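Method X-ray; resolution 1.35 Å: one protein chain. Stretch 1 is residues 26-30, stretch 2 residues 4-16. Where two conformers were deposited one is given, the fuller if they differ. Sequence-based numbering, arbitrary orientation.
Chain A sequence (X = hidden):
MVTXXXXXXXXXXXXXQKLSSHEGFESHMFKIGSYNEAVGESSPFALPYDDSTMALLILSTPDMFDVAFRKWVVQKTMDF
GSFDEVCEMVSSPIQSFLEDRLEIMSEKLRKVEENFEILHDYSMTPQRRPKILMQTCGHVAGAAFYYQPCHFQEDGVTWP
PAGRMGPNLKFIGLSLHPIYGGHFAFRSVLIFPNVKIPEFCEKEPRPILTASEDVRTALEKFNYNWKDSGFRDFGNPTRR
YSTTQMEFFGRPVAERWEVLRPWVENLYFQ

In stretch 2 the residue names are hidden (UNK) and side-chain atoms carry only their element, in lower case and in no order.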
# COMPACT_ATOMS: atom_id res chain seq x y z
N GLU A 26 -4.27 0.30 8.11
CA GLU A 26 -3.32 0.23 9.22
C GLU A 26 -2.35 1.38 9.07
O GLU A 26 -2.01 1.75 7.94
CB GLU A 26 -2.44 -1.04 9.13
CG GLU A 26 -3.09 -2.33 9.37
CD GLU A 26 -2.05 -3.48 9.45
OE1 GLU A 26 -0.80 -3.31 9.10
OE2 GLU A 26 -2.46 -4.56 9.87
N SER A 27 -1.79 1.86 10.18
CA SER A 27 -0.70 2.83 10.12
C SER A 27 0.48 2.38 10.94
O SER A 27 0.33 1.69 11.97
CB SER A 27 -1.16 4.24 10.53
OG SER A 27 -1.32 4.36 11.91
N HIS A 28 1.67 2.78 10.47
CA HIS A 28 2.93 2.40 11.09
C HIS A 28 3.87 3.61 11.11
O HIS A 28 4.10 4.25 10.08
CB HIS A 28 3.59 1.27 10.29
CG HIS A 28 2.74 0.06 10.17
ND1 HIS A 28 2.90 -1.04 10.96
CD2 HIS A 28 1.70 -0.23 9.35
CE1 HIS A 28 2.01 -1.96 10.63
NE2 HIS A 28 1.25 -1.47 9.68
N MET A 29 4.41 3.93 12.28
CA MET A 29 5.26 5.09 12.45
C MET A 29 6.70 4.76 12.09
O MET A 29 7.20 3.65 12.39
CB MET A 29 5.16 5.61 13.88
CG MET A 29 5.78 6.98 14.08
SD MET A 29 5.38 7.79 15.61
CE MET A 29 6.24 6.81 16.76
N PHE A 30 7.40 5.72 11.49
CA PHE A 30 8.83 5.58 11.27
C PHE A 30 9.50 6.92 11.17
O PHE A 30 8.84 7.95 11.10
CB PHE A 30 9.12 4.73 10.03
CG PHE A 30 8.69 5.35 8.72
CD1 PHE A 30 7.36 5.32 8.30
CD2 PHE A 30 9.63 5.91 7.86
CE1 PHE A 30 6.99 5.88 7.09
CE2 PHE A 30 9.27 6.44 6.65
CZ PHE A 30 7.95 6.41 6.25
N UNK A 4 7.56 15.83 19.90
CA UNK A 4 7.78 14.80 20.97
C UNK A 4 6.65 13.73 20.97
O UNK A 4 5.74 13.78 20.15
o UNK A 4 10.53 17.29 24.20
o UNK A 4 8.54 16.57 24.79
c UNK A 4 9.18 16.30 22.50
c UNK A 4 9.43 16.75 23.93
c UNK A 4 7.91 15.47 22.35
N UNK A 5 6.74 12.76 21.88
CA UNK A 5 6.15 11.44 21.65
C UNK A 5 4.65 11.34 21.97
O UNK A 5 3.93 10.58 21.33
c UNK A 5 6.69 8.17 20.29
s UNK A 5 8.05 9.32 20.08
c UNK A 5 6.92 10.37 22.42
c UNK A 5 8.24 9.98 21.76
N UNK A 6 4.18 12.07 22.99
CA UNK A 6 2.74 12.17 23.26
C UNK A 6 2.06 12.77 22.07
O UNK A 6 1.03 12.29 21.62
o UNK A 6 2.91 12.42 25.67
c UNK A 6 2.47 13.04 24.49
N UNK A 7 2.64 13.85 21.55
CA UNK A 7 2.08 14.51 20.37
C UNK A 7 2.08 13.58 19.15
O UNK A 7 1.07 13.46 18.45
c UNK A 7 2.80 15.83 20.08
c UNK A 7 2.70 17.11 17.83
c UNK A 7 2.18 16.62 18.99
n UNK A 7 0.85 16.99 19.00
c UNK A 7 0.58 17.68 17.91
n UNK A 7 1.69 17.78 17.19
N UNK A 8 3.19 12.89 18.92
CA UNK A 8 3.27 11.88 17.86
C UNK A 8 2.16 10.82 18.02
O UNK A 8 1.53 10.43 17.05
c UNK A 8 4.64 11.22 17.84
N UNK A 9 1.96 10.35 19.26
CA UNK A 9 0.91 9.36 19.53
C UNK A 9 -0.49 9.93 19.27
O UNK A 9 -1.34 9.25 18.71
c UNK A 9 1.05 8.80 20.96
o UNK A 9 1.79 7.73 23.42
o UNK A 9 3.57 6.67 22.63
c UNK A 9 2.53 7.37 22.47
c UNK A 9 2.19 7.80 21.06
N UNK A 10 -0.70 11.22 19.58
CA UNK A 10 -2.00 11.88 19.32
C UNK A 10 -2.25 12.02 17.82
O UNK A 10 -3.37 11.84 17.35
c UNK A 10 -2.06 13.27 20.00
o UNK A 10 -2.05 13.15 21.42
N UNK A 11 -1.20 12.31 17.07
CA UNK A 11 -1.29 12.37 15.62
C UNK A 11 -1.69 11.00 15.06
O UNK A 11 -2.64 10.89 14.26
c UNK A 11 1.66 14.79 15.01
c UNK A 11 0.03 12.83 15.00
c UNK A 11 0.06 12.56 13.50
c UNK A 11 0.23 14.32 15.27
N UNK A 12 -0.97 9.96 15.47
CA UNK A 12 -1.27 8.63 14.98
C UNK A 12 -2.70 8.22 15.38
O UNK A 12 -3.41 7.57 14.60
c UNK A 12 0.68 5.30 15.23
c UNK A 12 0.73 4.04 14.39
c UNK A 12 -0.26 7.61 15.48
c UNK A 12 -0.43 6.24 14.83
n UNK A 12 -0.46 3.18 14.52
N UNK A 13 -3.14 8.65 16.57
CA UNK A 13 -4.47 8.28 17.06
C UNK A 13 -5.57 8.85 16.16
O UNK A 13 -6.52 8.16 15.85
n UNK A 13 -3.10 6.11 22.06
c UNK A 13 -4.28 6.31 21.50
n UNK A 13 -4.37 6.30 20.17
c UNK A 13 -5.85 8.05 19.20
c UNK A 13 -4.68 8.74 18.50
c UNK A 13 -5.60 6.54 19.41
n UNK A 13 -5.37 6.47 22.28
N UNK A 14 -5.42 10.09 15.71
CA UNK A 14 -6.45 10.68 14.81
C UNK A 14 -6.49 9.92 13.48
O UNK A 14 -7.55 9.63 12.96
c UNK A 14 -6.26 12.93 15.76
c UNK A 14 -6.19 12.15 14.51
c UNK A 14 -7.20 12.68 13.50
N UNK A 15 -5.32 9.60 12.94
CA UNK A 15 -5.24 8.85 11.70
C UNK A 15 -5.95 7.50 11.87
O UNK A 15 -6.75 7.09 11.00
c UNK A 15 -3.69 7.78 10.01
c UNK A 15 -3.77 8.67 11.25
c UNK A 15 -3.15 10.05 10.96
N UNK A 16 -5.68 6.84 12.98
CA UNK A 16 -6.23 5.50 13.23
C UNK A 16 -7.73 5.53 13.59
O UNK A 16 -8.45 4.56 13.35
o UNK A 16 -3.19 4.10 14.71
c UNK A 16 -4.04 4.41 13.85
o UNK A 16 -3.81 4.34 12.61
c UNK A 16 -5.43 4.81 14.32
O HOH W 1 -3.01 0.99 12.68

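Position 4 carries three carbons, the third bearing two oxygens, out of reach of the strand; it is Glu4. Position 5 has an unbranched run of two carbons, a sulfur and a carbon. The chain identifies Met5; its CA-to-CB bond points sideways, yet its terminal carbon comes to 3.8 Å from Met29 CE. Position 6, one carbon and one oxygen, is Ser6, far from the strand. Position 7 holds a carbon and a five-membered ring of three carbons and two nitrogens: His7, also out of reach.

Position 8 shows a single carbon, directed toward the strand and 4.2 Å from Met29 SD; it is Ala8, whose CB is in apolar contact with the methionine sulfur. Position 9 repeats the three carbons and two oxygens of a glutamate, Glu9, pointing away. Position 10, a carbon and an oxygen, is Ser10. Position 11 has four carbons forked at the first, one arm two carbons long: Ile11, buried but not touching the strand.

At position 12 four carbons in a row end in a nitrogen 3.0 Å from Ser27 OG and 3.1 Å from Ser27 O. This is Lys12, aimed toward the strand and extended t, t, t before turning m at chi4; its NZ donates to both oxygens. Position 13, three carbons, a nitrogen, then a carbon with two more nitrogens, is Arg13, pointing away. Positions 14 and 15 each have one carbon carrying two others, hence Val14 and Val15; the first is out of reach, while the second packs its CG1 4.4 Å from Ser27 CB. Position 16 has two carbons, the second with two oxygens, one of them 2.6 Å from Ser27 OG: Asp16, which accepts the serine proton through OD1.

The helix runs nearly antiparallel to the strand, at 164°, with axes 9.0 Å apart at closest approach. Strand alternation supplies two contact residues, Ser27 and Met29, both directed toward the helix, while Glu26 and His28 turn away. Met29 makes the apolar end, against residues one helical turn apart. Ser27 makes the polar end: Lys12 NZ forms a salt bridge with Asp16 OD2 at 2.9 Å, one turn on, and the serine hydroxyl joins that pair, accepting from one and donating to the other. The rule to read is a greasy tip followed by a small polar network around one serine.

Stretch 2 (4-16) EMSHAESIKRVVD
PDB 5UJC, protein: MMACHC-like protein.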